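Beta-glucosidase (Chaetomella raphigera, PDB 6JXG) probably hydrolyses terminal, non-reducing beta-D-glucosyl residues to release beta-D-glucose, as a secreted glycoside hydrolase family 3 enzyme of cellulose breakdown. Local coordinates at residues A[218-223]-A[227-232]; A[156-161]-A[184-189]; A[303-308]-A[314-319]. All blocks are in the same frame, centred on the assembly; numbering follows the deposited sequence.

Contact 1: A[218-223]-A[227-232]; sequences ILKGEL and GFVVSD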
# COMPACT_ATOMS: atom_id res chain seq x y z
N ILE A 218 7.25 2.83 -21.78
CA ILE A 218 7.54 1.99 -20.62
C ILE A 218 6.39 1.02 -20.32
O ILE A 218 6.57 -0.19 -20.36
CB ILE A 218 7.83 2.82 -19.38
CG1 ILE A 218 8.99 3.83 -19.62
CG2 ILE A 218 8.07 1.90 -18.19
CD1 ILE A 218 10.26 3.20 -20.17
N LEU A 219 5.19 1.54 -20.01
CA LEU A 219 4.09 0.65 -19.62
C LEU A 219 3.72 -0.30 -20.78
O LEU A 219 3.71 -1.55 -20.61
CB LEU A 219 2.86 1.47 -19.23
CG LEU A 219 2.67 1.93 -17.77
CD1 LEU A 219 3.66 1.54 -16.72
CD2 LEU A 219 1.79 3.18 -17.56
N LYS A 220 3.37 0.28 -21.93
CA LYS A 220 2.88 -0.54 -23.03
C LYS A 220 3.97 -1.19 -23.88
O LYS A 220 3.67 -2.20 -24.56
CB LYS A 220 1.95 0.30 -23.91
CG LYS A 220 0.78 0.88 -23.09
CD LYS A 220 -0.15 1.77 -23.85
CE LYS A 220 -1.43 2.04 -23.07
NZ LYS A 220 -2.29 2.97 -23.82
N GLY A 221 5.18 -0.62 -23.87
CA GLY A 221 6.33 -1.15 -24.66
C GLY A 221 7.16 -2.13 -23.82
O GLY A 221 7.00 -3.34 -23.94
N GLU A 222 7.98 -1.58 -22.93
CA GLU A 222 8.89 -2.36 -22.13
C GLU A 222 8.14 -3.43 -21.36
O GLU A 222 8.57 -4.52 -21.32
CB GLU A 222 9.72 -1.54 -21.13
CG GLU A 222 10.67 -0.54 -21.67
CD GLU A 222 11.77 -0.09 -20.65
OE1 GLU A 222 12.67 0.61 -21.14
OE2 GLU A 222 11.70 -0.42 -19.46
N LEU A 223 7.05 -3.05 -20.74
CA LEU A 223 6.32 -3.92 -19.88
C LEU A 223 5.09 -4.62 -20.59
O LEU A 223 4.44 -5.45 -19.97
CB LEU A 223 5.95 -3.19 -18.59
CG LEU A 223 7.14 -2.65 -17.75
CD1 LEU A 223 6.62 -1.92 -16.55
CD2 LEU A 223 8.02 -3.83 -17.33
N GLY A 227 -3.77 -3.78 -20.72
CA GLY A 227 -4.89 -2.98 -20.31
C GLY A 227 -4.84 -1.51 -20.73
O GLY A 227 -4.17 -1.09 -21.71
N PHE A 228 -5.50 -0.69 -19.93
CA PHE A 228 -5.75 0.66 -20.28
C PHE A 228 -5.25 1.59 -19.16
O PHE A 228 -5.17 1.19 -18.00
CB PHE A 228 -7.20 0.93 -20.62
CG PHE A 228 -8.11 0.92 -19.48
CD1 PHE A 228 -8.45 2.10 -18.81
CD2 PHE A 228 -8.72 -0.30 -19.09
CE1 PHE A 228 -9.32 2.08 -17.76
CE2 PHE A 228 -9.62 -0.32 -18.05
CZ PHE A 228 -9.97 0.87 -17.38
N VAL A 229 -4.83 2.77 -19.59
CA VAL A 229 -4.37 3.84 -18.68
C VAL A 229 -5.44 4.88 -18.49
O VAL A 229 -5.99 5.39 -19.44
CB VAL A 229 -3.09 4.50 -19.24
CG1 VAL A 229 -2.64 5.56 -18.24
CG2 VAL A 229 -1.99 3.44 -19.40
N VAL A 230 -5.74 5.20 -17.22
CA VAL A 230 -6.72 6.18 -16.87
C VAL A 230 -6.06 7.36 -16.18
O VAL A 230 -5.07 7.20 -15.47
CB VAL A 230 -7.83 5.53 -16.07
CG1 VAL A 230 -7.33 4.88 -14.77
CG2 VAL A 230 -8.91 6.55 -15.80
N SER A 231 -6.59 8.57 -16.38
CA SER A 231 -5.99 9.70 -15.71
C SER A 231 -6.34 9.78 -14.28
O SER A 231 -7.46 9.46 -13.87
CB SER A 231 -6.33 11.02 -16.40
OG SER A 231 -7.70 11.30 -16.27
N ASP A 232 -5.41 10.35 -13.49
CA ASP A 232 -5.86 10.83 -12.21
C ASP A 232 -6.83 11.97 -12.52
O ASP A 232 -6.93 12.44 -13.67
CB ASP A 232 -4.67 11.20 -11.31
CG ASP A 232 -4.98 11.12 -9.82
OD1 ASP A 232 -6.17 11.23 -9.45
OD2 ASP A 232 -4.03 11.00 -9.00

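Contact 2: A[156-161]-A[184-189]; sequences HFIGNE and WPFADA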
# COMPACT_ATOMS: atom_id res chain seq x y z
N HIS A 156 -0.19 5.40 -8.42
CA HIS A 156 -0.32 6.45 -9.41
C HIS A 156 1.03 6.46 -10.14
O HIS A 156 2.11 6.56 -9.51
CB HIS A 156 -0.51 7.81 -8.73
CG HIS A 156 -1.57 7.81 -7.66
ND1 HIS A 156 -1.33 7.36 -6.38
CD2 HIS A 156 -2.87 8.17 -7.71
CE1 HIS A 156 -2.44 7.48 -5.67
NE2 HIS A 156 -3.37 8.00 -6.45
N PHE A 157 0.97 6.20 -11.44
CA PHE A 157 2.15 6.07 -12.25
C PHE A 157 2.61 7.49 -12.74
O PHE A 157 1.94 8.07 -13.59
CB PHE A 157 1.84 5.21 -13.49
CG PHE A 157 3.07 4.93 -14.36
CD1 PHE A 157 3.91 3.92 -14.02
CD2 PHE A 157 3.38 5.75 -15.49
CE1 PHE A 157 5.07 3.63 -14.81
CE2 PHE A 157 4.51 5.48 -16.27
CZ PHE A 157 5.36 4.43 -15.90
N ILE A 158 3.72 8.05 -12.27
CA ILE A 158 4.67 7.49 -11.35
C ILE A 158 5.47 8.71 -10.78
O ILE A 158 5.46 9.81 -11.36
CB ILE A 158 5.63 6.48 -12.12
CG1 ILE A 158 6.42 5.62 -11.12
CG2 ILE A 158 6.52 7.25 -13.11
CD1 ILE A 158 7.04 4.34 -11.68
N GLY A 159 6.23 8.50 -9.71
CA GLY A 159 7.00 9.57 -9.07
C GLY A 159 6.21 10.58 -8.28
O GLY A 159 6.73 11.66 -8.01
N ASN A 160 4.98 10.24 -7.87
CA ASN A 160 4.17 11.15 -7.00
C ASN A 160 4.47 10.79 -5.55
O ASN A 160 3.68 10.19 -4.84
CB ASN A 160 2.72 10.97 -7.37
CG ASN A 160 1.76 11.77 -6.53
OD1 ASN A 160 2.12 12.84 -5.96
ND2 ASN A 160 0.54 11.30 -6.48
N GLU A 161 5.68 11.12 -5.15
CA GLU A 161 6.23 10.72 -3.84
C GLU A 161 5.97 11.78 -2.76
O GLU A 161 6.43 11.61 -1.65
CB GLU A 161 7.70 10.34 -3.99
CG GLU A 161 7.90 9.09 -4.87
CD GLU A 161 7.45 7.80 -4.15
OE1 GLU A 161 7.51 7.81 -2.87
OE2 GLU A 161 7.06 6.79 -4.88
N TRP A 184 9.33 -1.10 -10.17
CA TRP A 184 9.32 -2.49 -9.84
C TRP A 184 7.90 -3.02 -9.39
O TRP A 184 7.37 -3.99 -9.91
CB TRP A 184 10.40 -2.74 -8.86
CG TRP A 184 10.51 -4.15 -8.37
CD1 TRP A 184 9.61 -4.86 -7.63
CD2 TRP A 184 11.65 -5.03 -8.57
NE1 TRP A 184 10.11 -6.13 -7.37
CE2 TRP A 184 11.34 -6.26 -7.96
CE3 TRP A 184 12.89 -4.86 -9.18
CZ2 TRP A 184 12.24 -7.33 -7.94
CZ3 TRP A 184 13.80 -5.95 -9.20
CH2 TRP A 184 13.47 -7.15 -8.55
N PRO A 185 7.22 -2.28 -8.49
CA PRO A 185 5.88 -2.76 -8.15
C PRO A 185 4.88 -2.63 -9.26
O PRO A 185 3.94 -3.43 -9.31
CB PRO A 185 5.44 -1.91 -7.00
CG PRO A 185 6.54 -0.95 -6.76
CD PRO A 185 7.72 -1.22 -7.62
N PHE A 186 5.04 -1.64 -10.15
CA PHE A 186 4.17 -1.59 -11.31
C PHE A 186 4.41 -2.75 -12.26
O PHE A 186 3.47 -3.34 -12.82
CB PHE A 186 4.27 -0.27 -12.05
CG PHE A 186 3.57 0.86 -11.36
CD1 PHE A 186 2.20 1.03 -11.51
CD2 PHE A 186 4.29 1.73 -10.55
CE1 PHE A 186 1.54 2.07 -10.91
CE2 PHE A 186 3.63 2.79 -9.95
CZ PHE A 186 2.23 2.99 -10.16
N ALA A 187 5.66 -3.16 -12.39
CA ALA A 187 5.96 -4.35 -13.23
C ALA A 187 5.33 -5.61 -12.66
O ALA A 187 4.69 -6.40 -13.41
CB ALA A 187 7.48 -4.51 -13.41
N ASP A 188 5.42 -5.79 -11.33
CA ASP A 188 4.71 -6.93 -10.65
C ASP A 188 3.19 -6.87 -10.91
O ASP A 188 2.52 -7.86 -11.20
CB ASP A 188 4.97 -6.99 -9.14
CG ASP A 188 6.28 -7.73 -8.76
OD1 ASP A 188 7.14 -8.05 -9.66
OD2 ASP A 188 6.38 -8.05 -7.59
N ALA A 189 2.66 -5.67 -10.83
CA ALA A 189 1.24 -5.46 -11.07
C ALA A 189 0.82 -5.84 -12.47
O ALA A 189 -0.16 -6.51 -12.67
CB ALA A 189 0.89 -4.05 -10.75

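Contact 3: A[303-308]-A[314-319]; sequences AVTWSS and GGPNVQ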
# COMPACT_ATOMS: atom_id res chain seq x y z
N ALA A 303 -25.75 -4.12 -11.50
CA ALA A 303 -26.02 -2.72 -11.87
C ALA A 303 -25.71 -1.82 -10.68
O ALA A 303 -25.71 -2.28 -9.59
CB ALA A 303 -27.53 -2.60 -12.16
N VAL A 304 -25.40 -0.53 -10.90
CA VAL A 304 -25.24 0.43 -9.83
C VAL A 304 -26.63 0.96 -9.48
O VAL A 304 -27.31 1.44 -10.39
CB VAL A 304 -24.33 1.58 -10.32
CG1 VAL A 304 -24.36 2.75 -9.36
CG2 VAL A 304 -22.90 1.01 -10.49
N THR A 305 -27.05 0.88 -8.21
CA THR A 305 -28.37 1.40 -7.77
C THR A 305 -28.23 2.45 -6.68
O THR A 305 -29.15 2.79 -5.94
CB THR A 305 -29.28 0.23 -7.31
OG1 THR A 305 -28.80 -0.33 -6.08
CG2 THR A 305 -29.31 -0.90 -8.42
N TRP A 306 -27.02 2.98 -6.55
CA TRP A 306 -26.71 3.91 -5.51
C TRP A 306 -26.02 5.17 -6.14
O TRP A 306 -25.70 5.19 -7.35
CB TRP A 306 -25.72 3.31 -4.47
CG TRP A 306 -24.62 2.59 -5.09
CD1 TRP A 306 -24.61 1.33 -5.43
CD2 TRP A 306 -23.37 3.14 -5.52
NE1 TRP A 306 -23.46 0.99 -6.05
CE2 TRP A 306 -22.66 2.10 -6.11
CE3 TRP A 306 -22.79 4.41 -5.46
CZ2 TRP A 306 -21.41 2.28 -6.66
CZ3 TRP A 306 -21.50 4.58 -6.02
CH2 TRP A 306 -20.81 3.53 -6.53
N SER A 307 -25.83 6.19 -5.34
CA SER A 307 -25.01 7.35 -5.77
C SER A 307 -23.96 7.68 -4.75
O SER A 307 -24.20 7.67 -3.53
CB SER A 307 -25.93 8.59 -6.00
OG SER A 307 -25.31 9.79 -6.46
N SER A 308 -22.78 8.10 -5.25
CA SER A 308 -21.76 8.71 -4.38
C SER A 308 -22.20 10.00 -3.72
O SER A 308 -21.62 10.41 -2.72
CB SER A 308 -20.52 8.97 -5.25
OG SER A 308 -19.91 7.72 -5.67
N GLY A 314 -28.78 3.59 -1.50
CA GLY A 314 -29.53 2.92 -2.56
C GLY A 314 -29.03 1.51 -2.88
O GLY A 314 -29.68 0.74 -3.62
N GLY A 315 -27.83 1.18 -2.41
CA GLY A 315 -27.25 -0.14 -2.63
C GLY A 315 -27.54 -1.24 -1.60
O GLY A 315 -28.03 -0.99 -0.52
N PRO A 316 -27.21 -2.49 -1.93
CA PRO A 316 -27.38 -3.55 -0.92
C PRO A 316 -26.27 -3.52 0.16
O PRO A 316 -25.19 -2.85 -0.02
CB PRO A 316 -27.29 -4.77 -1.75
CG PRO A 316 -26.35 -4.42 -2.82
CD PRO A 316 -26.69 -3.01 -3.18
N ASN A 317 -26.49 -4.25 1.25
CA ASN A 317 -25.45 -4.33 2.26
C ASN A 317 -24.49 -5.38 1.76
O ASN A 317 -24.89 -6.53 1.61
CB ASN A 317 -26.02 -4.69 3.58
CG ASN A 317 -24.97 -5.15 4.58
OD1 ASN A 317 -23.83 -4.74 4.56
ND2 ASN A 317 -25.40 -5.95 5.51
N VAL A 318 -23.27 -4.99 1.45
CA VAL A 318 -22.32 -5.94 0.85
C VAL A 318 -21.23 -6.41 1.84
O VAL A 318 -20.27 -7.02 1.41
CB VAL A 318 -21.70 -5.34 -0.44
CG1 VAL A 318 -22.76 -5.00 -1.49
CG2 VAL A 318 -20.90 -4.10 -0.15
N GLN A 319 -21.34 -6.12 3.12
CA GLN A 319 -20.25 -6.42 4.08
C GLN A 319 -19.92 -7.89 4.20
O GLN A 319 -18.78 -8.22 4.49
CB GLN A 319 -20.57 -5.91 5.45
CG GLN A 319 -20.64 -4.38 5.48
CD GLN A 319 -20.98 -3.88 6.86
OE1 GLN A 319 -20.19 -4.00 7.77
NE2 GLN A 319 -22.20 -3.35 7.02

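Contact 1: A[218-223]-A[227-232]
Lys220 NZ is gripped by a hydrogen bond to Gly246 O and a salt bridge to Asp248 OD2, and the chain that carries it there lies across Val229. Its CG is turned away from the carbonyl carbon (chi1 -57°), and beyond CG the chain runs fully extended, so the methylenes leave the helix and reach the strand. CE comes to 4.0 Å from Val229 CG2 and passes 4.4 Å from Gly227 O. Lysine suits this place because its long aliphatic part can pack on a valine while its charge goes on to an acid; Asp248 OD2 also accepts from Val229 N, which ties the bridge to the strand backbone. One residue earlier in the helix, Leu219 points at the strand, with CD2 4.2 Å from the same Val229 CG2, so one methyl group serves two neighbours. The segments flank the short turn that joins helix 214-222 to strand 228-231, an alpha-to-beta connection of the TIM-barrel-like N-terminal domain, with the helix lying outside the parallel strands. The helix finishes in a wider pi-type turn, where Leu223 N bonds Ile218 O at 2.9 Å. Gly227 presents only backbone, and its carbonyl accepts a hydrogen bond from Arg287 NH1, not from Lys220. Along the strand, Val229 points at the helix and Phe228 away from it.

Contact 2: A[156-161]-A[184-189]
The ring of Phe157 stands edge-on to the face of Phe186, a T-shaped pair with planes at 89° and centroids 5.4 Å apart. Phe157 CD1 is the atom that points in, 4.0 Å above the plane of Phe186 and over its centre. The pose follows from Phe157 CG lying anti to the backbone N (chi1 -176°), which swings the ring so that its CD1 edge comes over the face of Phe186 while CB stays 4.0 Å from Phe186 CZ. The far end of Phe186 runs up to the strand backbone: CZ lies 3.6 Å from His156 O, which approaches obliquely, and His156 N sits at the ring edge, in plane. Ile158 adds its long branch, with CD1 4.0 Å from Phe186 CD2, sliding past the ring in the opposite direction. A flat, wholly apolar side chain suits Phe186, since it bridges helix and strand with carbon alone, bringing no buried polar group. The peptide bonds leading into His156 and Ile158 are both cis, a feature also known from family 3 relatives. Helix 184-191 is the last helix of the connection between the neighbouring parallel strands 151-157 and 196-199, so Phe186 packs a helix of this beta-alpha-beta crossover onto its first strand, as in TIM-barrel domains.

Contact 3: A[303-308]-A[314-319]
Gly315 CA comes obliquely to 4.1 Å from CD1 of the Trp306 indole; Val304 CG1 stands 3.7 Å above one face, toward the rim, and Ser308 N lies at the edge, in plane. Trp306 CB points toward the other segment and meets Gly315 N at 3.6 Å, whereas chi1 (45°, CG between the backbone N and the carbonyl carbon) turns the ring away, inward to Val66 and Gln57, with NE1 bonded to Leu101 O. Next to it, Thr305 OG1 donates to Gly314 O at 2.8 Å, from 45° above the carbonyl plane. Glycines fit opposite because the two backbones pass so closely: Gly314 CA is 3.4 Å from Thr305 O in a CA-H...O contact. Gly314 suits its positive phi, and having no CB it leaves room for Thr305 O; Gly315 likewise lies tight against Trp306 CD1. Farther on, Asn317, which touches the glycan on Asn68, makes an Asx turn, its OD1 taking Gln319 N at 3.2 Å and Gln319 NE2 at 3.3 Å from the other face. Thr305 O and Gly314 O lie 3.1 Å apart, unbonded; with a single hydrogen bond across and three of five touching residues exposed, the chemistry implies fit around glycine more than polar joining.

How the contacts relate
Contacts 1 and 2 belong to the core of one TIM-barrel-like domain, where each packs a helix on a strand of the same sheet; contact 3 is a surface contact between two loop segments, with nearest atoms about 15 Å from contact 1 and about 17 Å from contact 2. The two core contacts also meet, with Leu219 packing on Phe157, Asp232 on His156 and Leu223 on Ala187. Neither has a hydrogen bond between its segments: contact 2 relies on aromatic and aliphatic packing, and contact 1 adds a lysine whose charge is met outside. Contact 3 instead depends on backbone closeness, glycines and a threonine hydroxyl.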